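Local coordinates for protein transcriptional regulator, SorC family (Enterococcus faecalis, PDB 2O0M) that probably regulates transcription as a SorC-family protein, binding DNA and, through a putative sugar-binding domain, a carbohydrate, at residues Ala147-Thr152 / Val174-Gly179; Gly244-Met249 / Lys266-Glu271. All blocks are in the same frame, centred on the assembly; numbering follows the deposited sequence.

Contact 1: Ala147-Thr152 / Val174-Gly179; sequences AVMGGT and VPARGG. With PO4 (phosphate ion), chain B.
Met149 and Arg177 lie side by side just past the ends of two parallel strands, their side chains pointing the same way. Met149 is a selenomethionine. From CB its chain sets CG beside its own backbone N (chi1 -67°), then bends at chi2 (-66°), and this second turn brings SE back to the other segment. SE lies 3.8 Å from Arg177 CB and 3.9 Å from Ala176 CB, and it also comes close to Arg177 CG. The chain bends again at chi3 to its tip, CE, which stays farther from 174-179, so SE does the touching. The guanidinium of Arg177 lies clear of Met149; its NE donates to Leu292 O. One step back along the strands, Ala147 CB sits 4.0 Å from Ala176 CB and also packs on Val174 CG2. The backbones pair in parallel. Val148 N donates to Val174 O at 2.8 Å. Val148 O takes Ala176 N at 2.8 Å. Beyond the strand, Gly151 N-caps helix 152-159, and Thr152 N makes a weak bond to a phosphate, probably from the crystallisation liquor. Lys312, Thr153 and Arg252 also hold this ion. The contact is mainly apolar and buried. Val148 N and O are both satisfied across the strands, while Arg177 N is buried with no partner in the model.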
loop_
_atom_site.group_PDB
_atom_site.type_symbol
_atom_site.label_atom_id
_atom_site.label_comp_id
_atom_site.label_asym_id
_atom_site.label_seq_id
_atom_site.Cartn_x
_atom_site.Cartn_y
_atom_site.Cartn_z
ATOM N N ALA A 147 -0.092 -9.153 0.232
ATOM C CA ALA A 147 0.604 -8.354 1.226
ATOM C C ALA A 147 0.108 -6.921 1.133
ATOM O O ALA A 147 0.086 -6.326 0.055
ATOM C CB ALA A 147 2.074 -8.414 1.012
ATOM N N VAL A 148 -0.290 -6.359 2.265
ATOM C CA VAL A 148 -0.925 -5.052 2.257
ATOM C C VAL A 148 -0.249 -4.063 3.200
ATOM O O VAL A 148 0.303 -4.438 4.236
ATOM C CB VAL A 148 -2.411 -5.142 2.615
ATOM C CG1 VAL A 148 -3.155 -6.035 1.624
ATOM C CG2 VAL A 148 -2.603 -5.651 4.023
HETATM N N MSE A 149 -0.276 -2.794 2.802
HETATM C CA MSE A 149 0.035 -1.700 3.693
HETATM C C MSE A 149 -1.223 -1.124 4.335
HETATM O O MSE A 149 -2.341 -1.383 3.897
HETATM C CB MSE A 149 0.825 -0.607 2.971
HETATM C CG MSE A 149 2.203 -1.047 2.549
HETATM SE SE MSE A 149 3.441 -1.449 4.014
HETATM C CE MSE A 149 3.584 0.274 4.744
ATOM N N GLY A 150 -1.017 -0.336 5.382
ATOM C CA GLY A 150 -2.111 0.297 6.109
ATOM C C GLY A 150 -2.325 1.737 5.688
ATOM O O GLY A 150 -2.055 2.109 4.545
ATOM N N GLY A 151 -2.805 2.543 6.622
ATOM C CA GLY A 151 -3.104 3.938 6.388
ATOM C C GLY A 151 -4.586 4.183 6.216
ATOM O O GLY A 151 -5.384 3.250 6.134
ATOM N N THR A 152 -4.963 5.455 6.164
ATOM C CA THR A 152 -6.369 5.826 6.130
ATOM C C THR A 152 -7.081 5.330 4.872
ATOM O O THR A 152 -8.166 4.768 4.946
ATOM C CB THR A 152 -6.536 7.345 6.271
ATOM O OG1 THR A 152 -5.934 7.774 7.494
ATOM C CG2 THR A 152 -7.995 7.734 6.262
ATOM N N VAL A 174 -1.749 -10.634 4.487
ATOM C CA VAL A 174 -0.712 -10.403 5.457
ATOM C C VAL A 174 -0.223 -8.967 5.315
ATOM O O VAL A 174 -0.317 -8.374 4.235
ATOM C CB VAL A 174 0.478 -11.361 5.231
ATOM C CG1 VAL A 174 0.050 -12.794 5.476
ATOM C CG2 VAL A 174 1.063 -11.215 3.821
ATOM N N PRO A 175 0.303 -8.398 6.399
ATOM C CA PRO A 175 0.925 -7.075 6.262
ATOM C C PRO A 175 2.202 -7.148 5.425
ATOM O O PRO A 175 2.930 -8.128 5.531
ATOM C CB PRO A 175 1.281 -6.722 7.698
ATOM C CG PRO A 175 1.480 -8.058 8.355
ATOM C CD PRO A 175 0.406 -8.911 7.776
ATOM N N ALA A 176 2.486 -6.114 4.626
ATOM C CA ALA A 176 3.698 -6.095 3.798
ATOM C C ALA A 176 4.926 -5.727 4.626
ATOM O O ALA A 176 6.068 -6.088 4.282
ATOM C CB ALA A 176 3.555 -5.116 2.663
ATOM N N ARG A 177 4.676 -4.972 5.692
ATOM C CA ARG A 177 5.726 -4.506 6.586
ATOM C C ARG A 177 5.294 -4.502 8.040
ATOM O O ARG A 177 4.153 -4.211 8.348
ATOM C CB ARG A 177 6.132 -3.062 6.238
ATOM C CG ARG A 177 6.981 -2.919 5.017
ATOM C CD ARG A 177 8.340 -3.572 5.239
ATOM N NE ARG A 177 9.335 -3.155 4.256
ATOM C CZ ARG A 177 10.170 -2.126 4.372
ATOM N NH1 ARG A 177 10.170 -1.336 5.444
ATOM N NH2 ARG A 177 11.016 -1.886 3.389
ATOM N N GLY A 178 6.257 -4.747 8.925
ATOM C CA GLY A 178 6.084 -4.492 10.349
ATOM C C GLY A 178 6.875 -3.267 10.771
ATOM O O GLY A 178 7.707 -2.765 10.023
ATOM N N GLY A 179 6.609 -2.766 11.973
ATOM C CA GLY A 179 7.413 -1.674 12.534
ATOM C C GLY A 179 7.241 -0.357 11.817
ATOM O O GLY A 179 8.180 0.420 11.668
HETATM P P PO4 B . -2.994 7.626 3.877
HETATM O O1 PO4 B . -2.381 8.695 3.049
HETATM O O2 PO4 B . -3.998 6.829 3.131
HETATM O O3 PO4 B . -1.917 6.788 4.491
HETATM O O4 PO4 B . -3.667 8.264 5.054
#

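Contact 2: Gly244-Met249 / Lys266-Glu271; sequences GRALHM and KNAVAE
Glu271 sets CG anti to its backbone N (chi1 -177°), and Met249 sets CG beside its own N (chi1 -70°). Met249 CG then lies 3.9 Å from Glu271 CB, and the two side chains cross at about a right angle. Met249 is a selenomethionine. Glu271 OE1 lies 4.1 Å from Met249 CG. The acid is held from outside the two segments: OE2 forms a salt bridge with Arg253 and accepts a hydrogen bond from Gly274 N. Gly244 has no side chain, and Met249 CG packs close to the strand at this position.

The backbones of Gly244 and Glu271 form an antiparallel hydrogen-bonded pair. Gly244 N reaches Glu271 O at 2.9 Å, and Glu271 N returns a bond to Gly244 O. A third bond runs from Ala246 N to Val269 O at 3.0 Å. It ties the first turn of the helix to the incoming chain. Ala246 CB lies over the Val269 carbonyl, 3.5 Å from its C, and meets Ala268 CB at 3.7 Å. One water accepts from Leu247 N and donates a weak bond to Ala268 O.

Arg245 is the N-cap of helix 246-252, and its O receives Met249 N. Asn267, at positive phi, is the C-prime residue of a Schellman motif that ends helix 257-265. Val269 and Ala270 both face Phe277 in a classic beta bulge. The whole is a strand-to-helix turn joined to a short strand. Strand 270-272 branches antiparallel from the end of strand 238-245 and begins an antiparallel meander (270-272, 275-277, 283-286) beside the parallel strands of this Rossmann-like, putative sugar-binding domain.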
loop_
_atom_site.group_PDB
_atom_site.type_symbol
_atom_site.label_atom_id
_atom_site.label_comp_id
_atom_site.label_asym_id
_atom_site.label_seq_id
_atom_site.Cartn_x
_atom_site.Cartn_y
_atom_site.Cartn_z
ATOM N N GLY A 244 1.720 7.675 0.467
ATOM C CA GLY A 244 1.565 8.700 1.491
ATOM C C GLY A 244 2.238 10.000 1.115
ATOM O O GLY A 244 3.188 10.019 0.328
ATOM N N ARG A 245 1.721 11.088 1.676
ATOM C CA ARG A 245 2.372 12.385 1.625
ATOM C C ARG A 245 3.448 12.347 2.722
ATOM O O ARG A 245 3.143 12.132 3.903
ATOM C CB ARG A 245 1.325 13.495 1.819
ATOM C CG ARG A 245 0.293 13.518 0.681
ATOM C CD ARG A 245 -0.897 14.445 0.901
ATOM N NE ARG A 245 -0.466 15.835 0.968
ATOM C CZ ARG A 245 -0.350 16.548 2.087
ATOM N NH1 ARG A 245 -0.649 16.017 3.265
ATOM N NH2 ARG A 245 0.074 17.798 2.034
ATOM N N ALA A 246 4.709 12.510 2.322
ATOM C CA ALA A 246 5.866 12.119 3.143
ATOM C C ALA A 246 5.902 12.721 4.549
ATOM O O ALA A 246 6.008 11.995 5.529
ATOM C CB ALA A 246 7.153 12.431 2.418
ATOM N N LEU A 247 5.852 14.044 4.652
ATOM C CA LEU A 247 5.977 14.673 5.970
ATOM C C LEU A 247 4.785 14.367 6.866
ATOM O O LEU A 247 4.942 14.163 8.074
ATOM C CB LEU A 247 6.235 16.179 5.847
ATOM C CG LEU A 247 7.544 16.505 5.111
ATOM C CD1 LEU A 247 7.830 17.996 5.195
ATOM C CD2 LEU A 247 8.745 15.733 5.676
ATOM N N HIS A 248 3.594 14.321 6.271
ATOM C CA HIS A 248 2.386 13.917 6.984
ATOM C C HIS A 248 2.534 12.506 7.557
ATOM O O HIS A 248 2.178 12.266 8.713
ATOM C CB HIS A 248 1.175 13.990 6.047
ATOM C CG HIS A 248 -0.145 13.982 6.756
ATOM N ND1 HIS A 248 -0.926 12.852 6.865
ATOM C CD2 HIS A 248 -0.833 14.975 7.369
ATOM C CE1 HIS A 248 -2.028 13.143 7.533
ATOM N NE2 HIS A 248 -2.000 14.426 7.846
HETATM N N MSE A 249 3.086 11.581 6.764
HETATM C CA MSE A 249 3.346 10.213 7.230
HETATM C C MSE A 249 4.323 10.201 8.384
HETATM O O MSE A 249 4.106 9.518 9.372
HETATM C CB MSE A 249 3.930 9.310 6.121
HETATM C CG MSE A 249 3.007 8.930 5.004
HETATM SE SE MSE A 249 1.403 7.957 5.539
HETATM C CE MSE A 249 1.917 7.277 7.011
ATOM N N LYS A 266 15.827 16.812 3.013
ATOM C CA LYS A 266 15.987 16.011 1.786
ATOM C C LYS A 266 14.769 16.131 0.855
ATOM O O LYS A 266 14.688 15.441 -0.161
ATOM C CB LYS A 266 16.301 14.541 2.100
ATOM C CG LYS A 266 17.511 14.348 3.012
ATOM C CD LYS A 266 18.333 13.128 2.653
ATOM C CE LYS A 266 19.147 12.619 3.843
ATOM N NZ LYS A 266 20.439 12.005 3.417
ATOM N N ASN A 267 13.848 17.031 1.195
ATOM C CA ASN A 267 12.693 17.364 0.363
ATOM C C ASN A 267 11.873 16.137 -0.019
ATOM O O ASN A 267 11.506 15.942 -1.176
ATOM C CB ASN A 267 13.137 18.142 -0.877
ATOM C CG ASN A 267 13.805 19.454 -0.522
ATOM O OD1 ASN A 267 14.938 19.713 -0.923
ATOM N ND2 ASN A 267 13.110 20.283 0.247
ATOM N N ALA A 268 11.611 15.306 0.983
ATOM C CA ALA A 268 10.779 14.117 0.807
ATOM C C ALA A 268 9.362 14.521 0.431
ATOM O O ALA A 268 8.776 15.417 1.041
ATOM C CB ALA A 268 10.775 13.278 2.077
ATOM N N VAL A 269 8.818 13.846 -0.578
ATOM C CA VAL A 269 7.503 14.168 -1.128
ATOM C C VAL A 269 6.517 13.013 -0.926
ATOM O O VAL A 269 5.370 13.231 -0.538
ATOM C CB VAL A 269 7.614 14.518 -2.637
ATOM C CG1 VAL A 269 6.256 14.685 -3.287
ATOM C CG2 VAL A 269 8.420 15.805 -2.819
ATOM N N ALA A 270 6.963 11.796 -1.228
ATOM C CA ALA A 270 6.115 10.609 -1.143
ATOM C C ALA A 270 6.689 9.568 -0.194
ATOM O O ALA A 270 7.888 9.519 0.047
ATOM C CB ALA A 270 5.942 9.992 -2.523
ATOM N N GLU A 271 5.799 8.752 0.352
ATOM C CA GLU A 271 6.168 7.572 1.117
ATOM C C GLU A 271 5.449 6.351 0.538
ATOM O O GLU A 271 4.304 6.430 0.057
ATOM C CB GLU A 271 5.778 7.758 2.594
ATOM C CG GLU A 271 6.187 6.609 3.525
ATOM C CD GLU A 271 5.253 5.428 3.504
ATOM O OE1 GLU A 271 4.116 5.555 2.998
ATOM O OE2 GLU A 271 5.654 4.352 3.999
HETATM O O HOH W 1 5.625 15.879 2.277
#

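In the fold
From the N-terminal side, strand 142-148 ends and the chain crosses back through helix 152-159 and enters the parallel strand 169-175. Contact 1 closes this beta-alpha-beta unit. The chain then passes through helices 188-199, 214-221 and 224-234 before strand 238-245, which pairs with 142-148 on the central sheet. Contact 2 closes the next loop, where helices 246-252 and 257-265 lead to strand 270-272. The two loops are in series; they neither nest nor cross. The contact centres are about 17 Å apart, and the nearest atoms about 5 Å. Strand 238-245 ties them together: it pairs with strand 142-148 of contact 1, and its end forms part of contact 2. The phosphate lies near both.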